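Local coordinates for protein glycoside Hydrolase Family 43_12 (Metagenome, PDB 7JVH) that probably hydrolyses glycosidic bonds in plant polysaccharides such as hemicelluloses, at residues 163-171 with 207-216; 184-192 with 236-244. All coordinates share one frame; numbering follows the deposited sequence.

Interaction 1 (163-171 with 207-216)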
loop_
_atom_site.group_PDB
_atom_site.type_symbol
_atom_site.label_atom_id
_atom_site.label_comp_id
_atom_site.label_asym_id
_atom_site.label_seq_id
_atom_site.Cartn_x
_atom_site.Cartn_y
_atom_site.Cartn_z
ATOM N N ASP A 163 1.283 -1.690 21.706
ATOM C CA ASP A 163 1.537 -3.033 21.204
ATOM C C ASP A 163 0.194 -3.703 20.914
ATOM O O ASP A 163 -0.844 -3.257 21.405
ATOM C CB ASP A 163 2.380 -3.840 22.198
ATOM C CG ASP A 163 3.869 -3.526 22.094
ATOM O OD1 ASP A 163 4.318 -3.018 21.053
ATOM O OD2 ASP A 163 4.608 -3.778 23.058
ATOM N N PRO A 164 0.158 -4.765 20.081
ATOM C CA PRO A 164 -1.112 -5.353 19.654
ATOM C C PRO A 164 -1.912 -6.013 20.782
ATOM O O PRO A 164 -1.335 -6.491 21.752
ATOM C CB PRO A 164 -0.678 -6.411 18.623
ATOM C CG PRO A 164 0.751 -6.125 18.296
ATOM C CD PRO A 164 1.330 -5.439 19.498
ATOM N N PHE A 165 -3.240 -6.003 20.647
ATOM C CA PHE A 165 -4.145 -6.814 21.441
ATOM C C PHE A 165 -4.600 -7.895 20.475
ATOM O O PHE A 165 -5.197 -7.593 19.443
ATOM C CB PHE A 165 -5.359 -5.994 21.913
ATOM C CG PHE A 165 -5.038 -4.992 22.978
ATOM C CD1 PHE A 165 -4.617 -3.708 22.640
ATOM C CD2 PHE A 165 -5.147 -5.325 24.319
ATOM C CE1 PHE A 165 -4.324 -2.778 23.635
ATOM C CE2 PHE A 165 -4.844 -4.403 25.308
ATOM C CZ PHE A 165 -4.434 -3.132 24.969
ATOM N N ASN A 166 -4.302 -9.157 20.787
ATOM C CA ASN A 166 -4.689 -10.290 19.929
ATOM C C ASN A 166 -6.189 -10.537 20.094
ATOM O O ASN A 166 -6.672 -10.669 21.221
ATOM C CB ASN A 166 -3.885 -11.551 20.281
ATOM C CG ASN A 166 -2.511 -11.606 19.606
ATOM O OD1 ASN A 166 -2.398 -11.273 18.432
ATOM N ND2 ASN A 166 -1.460 -11.986 20.346
ATOM N N LEU A 167 -6.914 -10.588 18.970
ATOM C CA LEU A 167 -8.357 -10.805 18.969
ATOM C C LEU A 167 -8.704 -12.219 18.499
ATOM O O LEU A 167 -8.114 -12.742 17.553
ATOM C CB LEU A 167 -9.046 -9.765 18.088
ATOM C CG LEU A 167 -8.623 -8.316 18.349
ATOM C CD1 LEU A 167 -9.173 -7.407 17.266
ATOM C CD2 LEU A 167 -9.066 -7.845 19.727
ATOM N N HIS A 168 -9.704 -12.817 19.157
ATOM C CA HIS A 168 -9.996 -14.249 19.058
ATOM C C HIS A 168 -11.131 -14.566 18.077
ATOM O O HIS A 168 -12.169 -15.115 18.465
ATOM C CB HIS A 168 -10.320 -14.810 20.447
ATOM C CG HIS A 168 -9.202 -14.665 21.434
ATOM N ND1 HIS A 168 -9.403 -14.679 22.798
ATOM C CD2 HIS A 168 -7.868 -14.510 21.254
ATOM C CE1 HIS A 168 -8.245 -14.542 23.415
ATOM N NE2 HIS A 168 -7.296 -14.438 22.501
ATOM N N PHE A 169 -10.899 -14.261 16.792
ATOM C CA PHE A 169 -11.801 -14.645 15.711
ATOM C C PHE A 169 -10.983 -14.769 14.436
ATOM O O PHE A 169 -9.923 -14.160 14.329
ATOM C CB PHE A 169 -12.935 -13.631 15.563
ATOM C CG PHE A 169 -12.456 -12.215 15.330
ATOM C CD1 PHE A 169 -12.252 -11.744 14.044
ATOM C CD2 PHE A 169 -12.225 -11.353 16.394
ATOM C CE1 PHE A 169 -11.826 -10.438 13.815
ATOM C CE2 PHE A 169 -11.787 -10.060 16.171
ATOM C CZ PHE A 169 -11.593 -9.600 14.886
ATOM N N GLY A 170 -11.481 -15.572 13.493
ATOM C CA GLY A 170 -10.825 -15.793 12.221
ATOM C C GLY A 170 -11.286 -14.829 11.143
ATOM O O GLY A 170 -11.998 -13.880 11.415
ATOM N N GLY A 171 -10.874 -15.093 9.904
ATOM C CA GLY A 171 -11.218 -14.278 8.757
ATOM C C GLY A 171 -10.410 -12.994 8.734
ATOM O O GLY A 171 -9.438 -12.821 9.507
ATOM N N TRP A 207 -19.740 -9.077 16.270
ATOM C CA TRP A 207 -19.501 -9.435 17.667
ATOM C C TRP A 207 -19.691 -8.192 18.506
ATOM O O TRP A 207 -19.335 -7.103 18.072
ATOM C CB TRP A 207 -18.051 -9.857 17.884
ATOM C CG TRP A 207 -17.594 -11.076 17.170
ATOM C CD1 TRP A 207 -17.189 -11.164 15.878
ATOM C CD2 TRP A 207 -17.430 -12.386 17.733
ATOM N NE1 TRP A 207 -16.800 -12.442 15.589
ATOM C CE2 TRP A 207 -16.945 -13.219 16.704
ATOM C CE3 TRP A 207 -17.664 -12.939 18.998
ATOM C CZ2 TRP A 207 -16.691 -14.582 16.900
ATOM C CZ3 TRP A 207 -17.403 -14.295 19.193
ATOM C CH2 TRP A 207 -16.934 -15.102 18.143
ATOM N N GLU A 208 -20.211 -8.362 19.720
ATOM C CA GLU A 208 -20.127 -7.338 20.751
ATOM C C GLU A 208 -18.670 -7.298 21.210
ATOM O O GLU A 208 -17.994 -8.329 21.240
ATOM C CB GLU A 208 -21.062 -7.650 21.926
ATOM C CG GLU A 208 -21.314 -6.467 22.860
ATOM C CD GLU A 208 -22.417 -6.750 23.891
ATOM O OE1 GLU A 208 -23.281 -7.615 23.624
ATOM O OE2 GLU A 208 -22.433 -6.103 24.968
ATOM N N TYR A 209 -18.189 -6.100 21.553
ATOM C CA TYR A 209 -16.785 -5.866 21.883
ATOM C C TYR A 209 -16.696 -5.313 23.293
ATOM O O TYR A 209 -17.494 -4.468 23.689
ATOM C CB TYR A 209 -16.169 -4.893 20.869
ATOM C CG TYR A 209 -14.662 -4.659 20.959
ATOM C CD1 TYR A 209 -13.753 -5.500 20.305
ATOM C CD2 TYR A 209 -14.150 -3.560 21.643
ATOM C CE1 TYR A 209 -12.383 -5.264 20.368
ATOM C CE2 TYR A 209 -12.783 -3.315 21.708
ATOM C CZ TYR A 209 -11.901 -4.166 21.072
ATOM O OH TYR A 209 -10.538 -3.921 21.141
ATOM N N ASP A 210 -15.720 -5.818 24.051
ATOM C CA ASP A 210 -15.479 -5.413 25.419
ATOM C C ASP A 210 -14.363 -4.375 25.419
ATOM O O ASP A 210 -13.213 -4.700 25.115
ATOM C CB ASP A 210 -15.095 -6.625 26.270
ATOM C CG ASP A 210 -14.962 -6.280 27.746
ATOM O OD1 ASP A 210 -14.367 -5.231 28.074
ATOM O OD2 ASP A 210 -15.459 -7.055 28.588
ATOM N N LEU A 211 -14.715 -3.130 25.768
ATOM C CA LEU A 211 -13.797 -2.001 25.713
ATOM C C LEU A 211 -12.707 -2.106 26.769
ATOM O O LEU A 211 -11.561 -1.765 26.508
ATOM C CB LEU A 211 -14.556 -0.678 25.832
ATOM C CG LEU A 211 -15.516 -0.437 24.662
ATOM C CD1 LEU A 211 -16.729 0.370 25.099
ATOM C CD2 LEU A 211 -14.809 0.221 23.486
ATOM N N GLU A 212 -13.068 -2.607 27.954
ATOM C CA GLU A 212 -12.116 -2.801 29.048
ATOM C C GLU A 212 -11.036 -3.802 28.654
ATOM O O GLU A 212 -9.856 -3.507 28.758
ATOM C CB GLU A 212 -12.832 -3.230 30.327
ATOM C CG GLU A 212 -13.845 -2.198 30.809
ATOM C CD GLU A 212 -15.194 -2.264 30.085
ATOM O OE1 GLU A 212 -15.659 -3.389 29.796
ATOM O OE2 GLU A 212 -15.772 -1.197 29.780
ATOM N N LYS A 213 -11.457 -4.969 28.156
ATOM C CA LYS A 213 -10.560 -6.081 27.836
ATOM C C LYS A 213 -9.986 -6.056 26.409
ATOM O O LYS A 213 -9.038 -6.773 26.125
ATOM C CB LYS A 213 -11.284 -7.418 28.079
ATOM C CG LYS A 213 -10.997 -8.162 29.420
ATOM C CD LYS A 213 -11.174 -7.335 30.697
ATOM C CE LYS A 213 -10.009 -7.534 31.675
ATOM N NZ LYS A 213 -8.726 -7.024 31.078
ATOM N N ASP A 214 -10.568 -5.238 25.531
ATOM C CA ASP A 214 -10.196 -5.190 24.115
ATOM C C ASP A 214 -10.212 -6.598 23.523
ATOM O O ASP A 214 -9.200 -7.111 23.056
ATOM C CB ASP A 214 -8.840 -4.506 23.927
ATOM C CG ASP A 214 -8.910 -3.000 24.117
ATOM O OD1 ASP A 214 -9.634 -2.334 23.358
ATOM O OD2 ASP A 214 -8.242 -2.486 25.027
ATOM N N GLN A 215 -11.393 -7.214 23.583
ATOM C CA GLN A 215 -11.635 -8.572 23.119
ATOM C C GLN A 215 -13.134 -8.727 22.863
ATOM O O GLN A 215 -13.946 -8.094 23.548
ATOM C CB GLN A 215 -11.165 -9.585 24.174
ATOM C CG GLN A 215 -11.259 -11.039 23.745
ATOM C CD GLN A 215 -10.386 -11.348 22.547
ATOM O OE1 GLN A 215 -10.866 -11.344 21.399
ATOM N NE2 GLN A 215 -9.099 -11.612 22.796
ATOM N N ILE A 216 -13.487 -9.551 21.867
ATOM C CA ILE A 216 -14.877 -9.883 21.584
ATOM C C ILE A 216 -15.475 -10.648 22.769
ATOM O O ILE A 216 -14.739 -11.306 23.511
ATOM C CB ILE A 216 -15.040 -10.674 20.255
ATOM C CG1 ILE A 216 -14.148 -11.934 20.183
ATOM C CG2 ILE A 216 -14.695 -9.779 19.072
ATOM C CD1 ILE A 216 -14.592 -13.100 21.035
#
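Q215 reaches across to H168, bonding to the backbone of segment 163-171 and laying its amide over the H168 ring. From CB the chain runs with CG anti to the backbone N (chi1 -175°) and then bends at chi2 (62°), which turns the amide toward H168. CG only grazes the ring, while CD closes to 3.5 Å from H168 ND1. At the tip the two branches divide. OE1 takes a fairly straight hydrogen bond from H168 N at 2.9 Å and a second, longer one from the neighbouring I216 N, so two backbone donors fix it. NE2 lies over the centre of the H168 imidazole, the amide and ring planes only 20° apart, and gives a weak bond to N166 O at 3.0 Å.

The fold here is the five-bladed beta-propeller of family 43: strand 165-166 is the outermost strand of one blade, and 203-210 and 215-226 are the third and the outermost, fourth strands of the next. Their connection ends in a G1 beta bulge, with D214 and Q215 both facing D210. D214 CB sits over one face of the F165 ring, a CH-pi contact 4.1 Å from the centroid. Its OD1 accepts from Y209 OH through the anti lone pair, and OD2 forms a salt bridge with K153 on strand 148-154, next to 165-166, so both carboxylate oxygens are engaged.

L167 CD2 comes to the edge of the Y209 ring and lies 3.4 Å from D214 O. Further along, F169 CB approaches W207 NE1 at 4.0 Å, and F169 CD2 touches I216 CG2. The W207 indole N-H itself is bonded to H188.

Interaction 2 (184-192 with 236-244); sequences AYLVHNDAP and VWIEGPHIY
N189 carries CG anti to its backbone N, though well short of the ideal (chi1 151°), and this swings its amide across to I238 and W237; V187, with CG1 between its backbone N and carbonyl carbon (chi1 71°), drops that methyl against P241. N189 ND2 donates an almost straight hydrogen bond of 2.8 Å to I238 O, which lies in the plane of the amide. The same nitrogen is 3.6 Å from W237 CE3, amide and indole nearly parallel, while OD1 is bonded to R202. With an alanine here, I238 O would probably lose its donor and R202 its amide acceptor, leaving a gap beside the indole.

Toward the other end, V187 CG1 meets P241 CB at 3.6 Å and, more loosely, I243 CG1, while P241 CG rests 3.7 Å from H188 CA. E239 OE1 hydrogen-bonds a glycerol, probably from the crystallisation liquor, though such molecules often mark pockets.

The short strand segments run antiparallel at 163°, axes 6.1 Å apart, with no backbone-to-backbone hydrogen bond between them. Strand 184-190 is second in its propeller blade, between 175-178 and 203-210; strand 239-246 starts the next blade, where P241 also packs on L252 and C254 of strand 249-255.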
loop_
_atom_site.group_PDB
_atom_site.type_symbol
_atom_site.label_atom_id
_atom_site.label_comp_id
_atom_site.label_asym_id
_atom_site.label_seq_id
_atom_site.Cartn_x
_atom_site.Cartn_y
_atom_site.Cartn_z
ATOM N N ALA A 184 -20.028 -1.497 22.265
ATOM C CA ALA A 184 -19.123 -1.530 21.130
ATOM C C ALA A 184 -19.277 -2.844 20.389
ATOM O O ALA A 184 -19.590 -3.873 20.982
ATOM C CB ALA A 184 -17.700 -1.361 21.610
ATOM N N TYR A 185 -19.052 -2.797 19.077
ATOM C CA TYR A 185 -19.199 -3.960 18.215
ATOM C C TYR A 185 -18.011 -4.096 17.280
ATOM O O TYR A 185 -17.215 -3.173 17.114
ATOM C CB TYR A 185 -20.511 -3.875 17.443
ATOM C CG TYR A 185 -21.698 -3.744 18.368
ATOM C CD1 TYR A 185 -22.264 -4.865 18.965
ATOM C CD2 TYR A 185 -22.236 -2.489 18.678
ATOM C CE1 TYR A 185 -23.341 -4.753 19.827
ATOM C CE2 TYR A 185 -23.312 -2.366 19.538
ATOM C CZ TYR A 185 -23.860 -3.502 20.112
ATOM O OH TYR A 185 -24.926 -3.379 20.965
ATOM N N LEU A 186 -17.890 -5.284 16.694
ATOM C CA LEU A 186 -16.813 -5.594 15.785
ATOM C C LEU A 186 -17.389 -6.444 14.682
ATOM O O LEU A 186 -18.039 -7.451 14.946
ATOM C CB LEU A 186 -15.722 -6.356 16.524
ATOM C CG LEU A 186 -14.462 -6.685 15.724
ATOM C CD1 LEU A 186 -13.310 -6.933 16.681
ATOM C CD2 LEU A 186 -14.666 -7.864 14.763
ATOM N N VAL A 187 -17.163 -6.023 13.440
ATOM C CA VAL A 187 -17.631 -6.749 12.279
ATOM C C VAL A 187 -16.420 -7.200 11.475
ATOM O O VAL A 187 -15.373 -6.526 11.456
ATOM C CB VAL A 187 -18.597 -5.898 11.428
ATOM C CG1 VAL A 187 -17.851 -4.772 10.700
ATOM C CG2 VAL A 187 -19.406 -6.797 10.516
ATOM N N HIS A 188 -16.543 -8.362 10.831
ATOM C CA HIS A 188 -15.462 -8.888 10.019
ATOM C C HIS A 188 -15.986 -9.878 9.006
ATOM O O HIS A 188 -17.143 -10.305 9.090
ATOM C CB HIS A 188 -14.369 -9.504 10.907
ATOM C CG HIS A 188 -14.751 -10.821 11.517
ATOM N ND1 HIS A 188 -14.335 -12.026 11.000
ATOM C CD2 HIS A 188 -15.482 -11.119 12.619
ATOM C CE1 HIS A 188 -14.808 -13.013 11.749
ATOM N NE2 HIS A 188 -15.509 -12.489 12.734
ATOM N N ASN A 189 -15.132 -10.179 8.015
ATOM C CA ASN A 189 -15.371 -11.233 7.034
ATOM C C ASN A 189 -14.983 -12.563 7.690
ATOM O O ASN A 189 -14.096 -12.598 8.535
ATOM C CB ASN A 189 -14.587 -10.920 5.741
ATOM C CG ASN A 189 -14.178 -12.161 4.947
ATOM O OD1 ASN A 189 -13.329 -12.932 5.390
ATOM N ND2 ASN A 189 -14.738 -12.322 3.746
ATOM N N ASP A 190 -15.681 -13.636 7.315
ATOM C CA ASP A 190 -15.384 -14.977 7.806
ATOM C C ASP A 190 -15.770 -16.008 6.751
ATOM O O ASP A 190 -16.384 -15.668 5.743
ATOM C CB ASP A 190 -16.132 -15.261 9.124
ATOM C CG ASP A 190 -15.400 -16.274 10.028
ATOM O OD1 ASP A 190 -14.400 -16.900 9.584
ATOM O OD2 ASP A 190 -15.825 -16.447 11.189
ATOM N N ALA A 191 -15.388 -17.266 6.988
ATOM C CA ALA A 191 -15.790 -18.376 6.132
ATOM C C ALA A 191 -17.075 -18.965 6.695
ATOM O O ALA A 191 -17.267 -18.943 7.909
ATOM C CB ALA A 191 -14.691 -19.426 6.052
ATOM N N PRO A 192 -18.006 -19.443 5.841
ATOM C CA PRO A 192 -19.263 -20.016 6.334
ATOM C C PRO A 192 -19.047 -21.432 6.820
ATOM O O PRO A 192 -18.141 -22.096 6.349
ATOM C CB PRO A 192 -20.142 -20.033 5.081
ATOM C CG PRO A 192 -19.165 -20.216 3.969
ATOM C CD PRO A 192 -17.903 -19.472 4.373
ATOM N N VAL A 236 -18.869 -13.137 -4.804
ATOM C CA VAL A 236 -17.502 -13.465 -4.462
ATOM C C VAL A 236 -16.976 -12.588 -3.319
ATOM O O VAL A 236 -17.100 -11.369 -3.359
ATOM C CB VAL A 236 -16.594 -13.342 -5.710
ATOM C CG1 VAL A 236 -15.113 -13.477 -5.365
ATOM C CG2 VAL A 236 -17.007 -14.355 -6.764
ATOM N N TRP A 237 -16.413 -13.237 -2.294
ATOM C CA TRP A 237 -15.628 -12.601 -1.232
ATOM C C TRP A 237 -16.147 -11.273 -0.672
ATOM O O TRP A 237 -15.407 -10.292 -0.616
ATOM C CB TRP A 237 -14.179 -12.431 -1.702
ATOM C CG TRP A 237 -13.320 -13.597 -1.334
ATOM C CD1 TRP A 237 -13.074 -14.711 -2.078
ATOM C CD2 TRP A 237 -12.603 -13.758 -0.107
ATOM N NE1 TRP A 237 -12.246 -15.557 -1.387
ATOM C CE2 TRP A 237 -11.932 -14.993 -0.177
ATOM C CE3 TRP A 237 -12.465 -12.972 1.045
ATOM C CZ2 TRP A 237 -11.138 -15.474 0.867
ATOM C CZ3 TRP A 237 -11.662 -13.437 2.078
ATOM C CH2 TRP A 237 -11.014 -14.684 1.982
ATOM N N ILE A 238 -17.404 -11.252 -0.224
ATOM C CA ILE A 238 -17.913 -10.126 0.525
ATOM C C ILE A 238 -16.989 -9.872 1.706
ATOM O O ILE A 238 -16.674 -10.781 2.459
ATOM C CB ILE A 238 -19.382 -10.297 0.984
ATOM C CG1 ILE A 238 -19.889 -8.996 1.618
ATOM C CG2 ILE A 238 -19.544 -11.464 1.937
ATOM C CD1 ILE A 238 -21.329 -8.670 1.300
ATOM N N GLU A 239 -16.544 -8.620 1.842
ATOM C CA GLU A 239 -15.526 -8.250 2.807
ATOM C C GLU A 239 -15.531 -6.733 3.048
ATOM O O GLU A 239 -16.517 -6.064 2.766
ATOM C CB GLU A 239 -14.155 -8.775 2.332
ATOM C CG GLU A 239 -13.587 -8.091 1.106
ATOM C CD GLU A 239 -12.412 -8.857 0.484
ATOM O OE1 GLU A 239 -11.756 -9.638 1.175
ATOM O OE2 GLU A 239 -12.113 -8.694 -0.712
ATOM N N GLY A 240 -14.433 -6.219 3.620
ATOM C CA GLY A 240 -14.306 -4.841 4.039
ATOM C C GLY A 240 -15.536 -4.259 4.741
ATOM O O GLY A 240 -15.918 -3.130 4.465
ATOM N N PRO A 241 -16.183 -4.978 5.684
ATOM C CA PRO A 241 -17.414 -4.468 6.308
ATOM C C PRO A 241 -17.162 -3.244 7.193
ATOM O O PRO A 241 -16.215 -3.250 7.982
ATOM C CB PRO A 241 -17.883 -5.649 7.175
ATOM C CG PRO A 241 -16.627 -6.439 7.450
ATOM C CD PRO A 241 -15.748 -6.282 6.237
ATOM N N HIS A 242 -17.991 -2.202 7.044
ATOM C CA HIS A 242 -18.001 -1.061 7.963
ATOM C C HIS A 242 -19.435 -0.743 8.411
ATOM O O HIS A 242 -20.364 -0.722 7.595
ATOM C CB HIS A 242 -17.372 0.177 7.314
ATOM C CG HIS A 242 -15.916 0.029 7.007
ATOM N ND1 HIS A 242 -14.958 -0.099 7.987
ATOM C CD2 HIS A 242 -15.249 -0.011 5.825
ATOM C CE1 HIS A 242 -13.769 -0.214 7.422
ATOM N NE2 HIS A 242 -13.921 -0.165 6.115
ATOM N N ILE A 243 -19.595 -0.480 9.713
ATOM C CA ILE A 243 -20.859 -0.025 10.272
ATOM C C ILE A 243 -20.817 1.482 10.450
ATOM O O ILE A 243 -19.823 2.031 10.924
ATOM C CB ILE A 243 -21.181 -0.672 11.638
ATOM C CG1 ILE A 243 -21.193 -2.202 11.551
ATOM C CG2 ILE A 243 -22.522 -0.175 12.160
ATOM C CD1 ILE A 243 -22.381 -2.786 10.824
ATOM N N TYR A 244 -21.907 2.145 10.040
ATOM C CA TYR A 244 -22.160 3.551 10.329
ATOM C C TYR A 244 -23.585 3.645 10.837
ATOM O O TYR A 244 -24.422 2.818 10.493
ATOM C CB TYR A 244 -21.984 4.421 9.075
ATOM C CG TYR A 244 -20.725 4.143 8.277
ATOM C CD1 TYR A 244 -19.493 4.684 8.646
ATOM C CD2 TYR A 244 -20.777 3.342 7.140
ATOM C CE1 TYR A 244 -18.360 4.434 7.909
ATOM C CE2 TYR A 244 -19.635 3.079 6.394
ATOM C CZ TYR A 244 -18.439 3.624 6.779
ATOM O OH TYR A 244 -17.323 3.343 6.029
#

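Following the chain, 163-171 comes first, at the outer end of one blade, then 184-192 and 207-216 in the next blade, and 236-244 opening a third. Interaction 1 closes a loop of 35 residues that contains strand 184-190; interaction 2 closes one of 43 that contains 207-216. The segments alternate, so the two loops cross. Both draw on the blade that starts with strand 175-178 and ends with strand 215-226: interaction 1 ties its third and fourth strands back to the preceding blade, and interaction 2 ties its second strand forward to the following one. Within that blade A184 O and L186 O probably bond to Y209 N and W207 N, joining the two contacts, whose centres are about 14 Å apart.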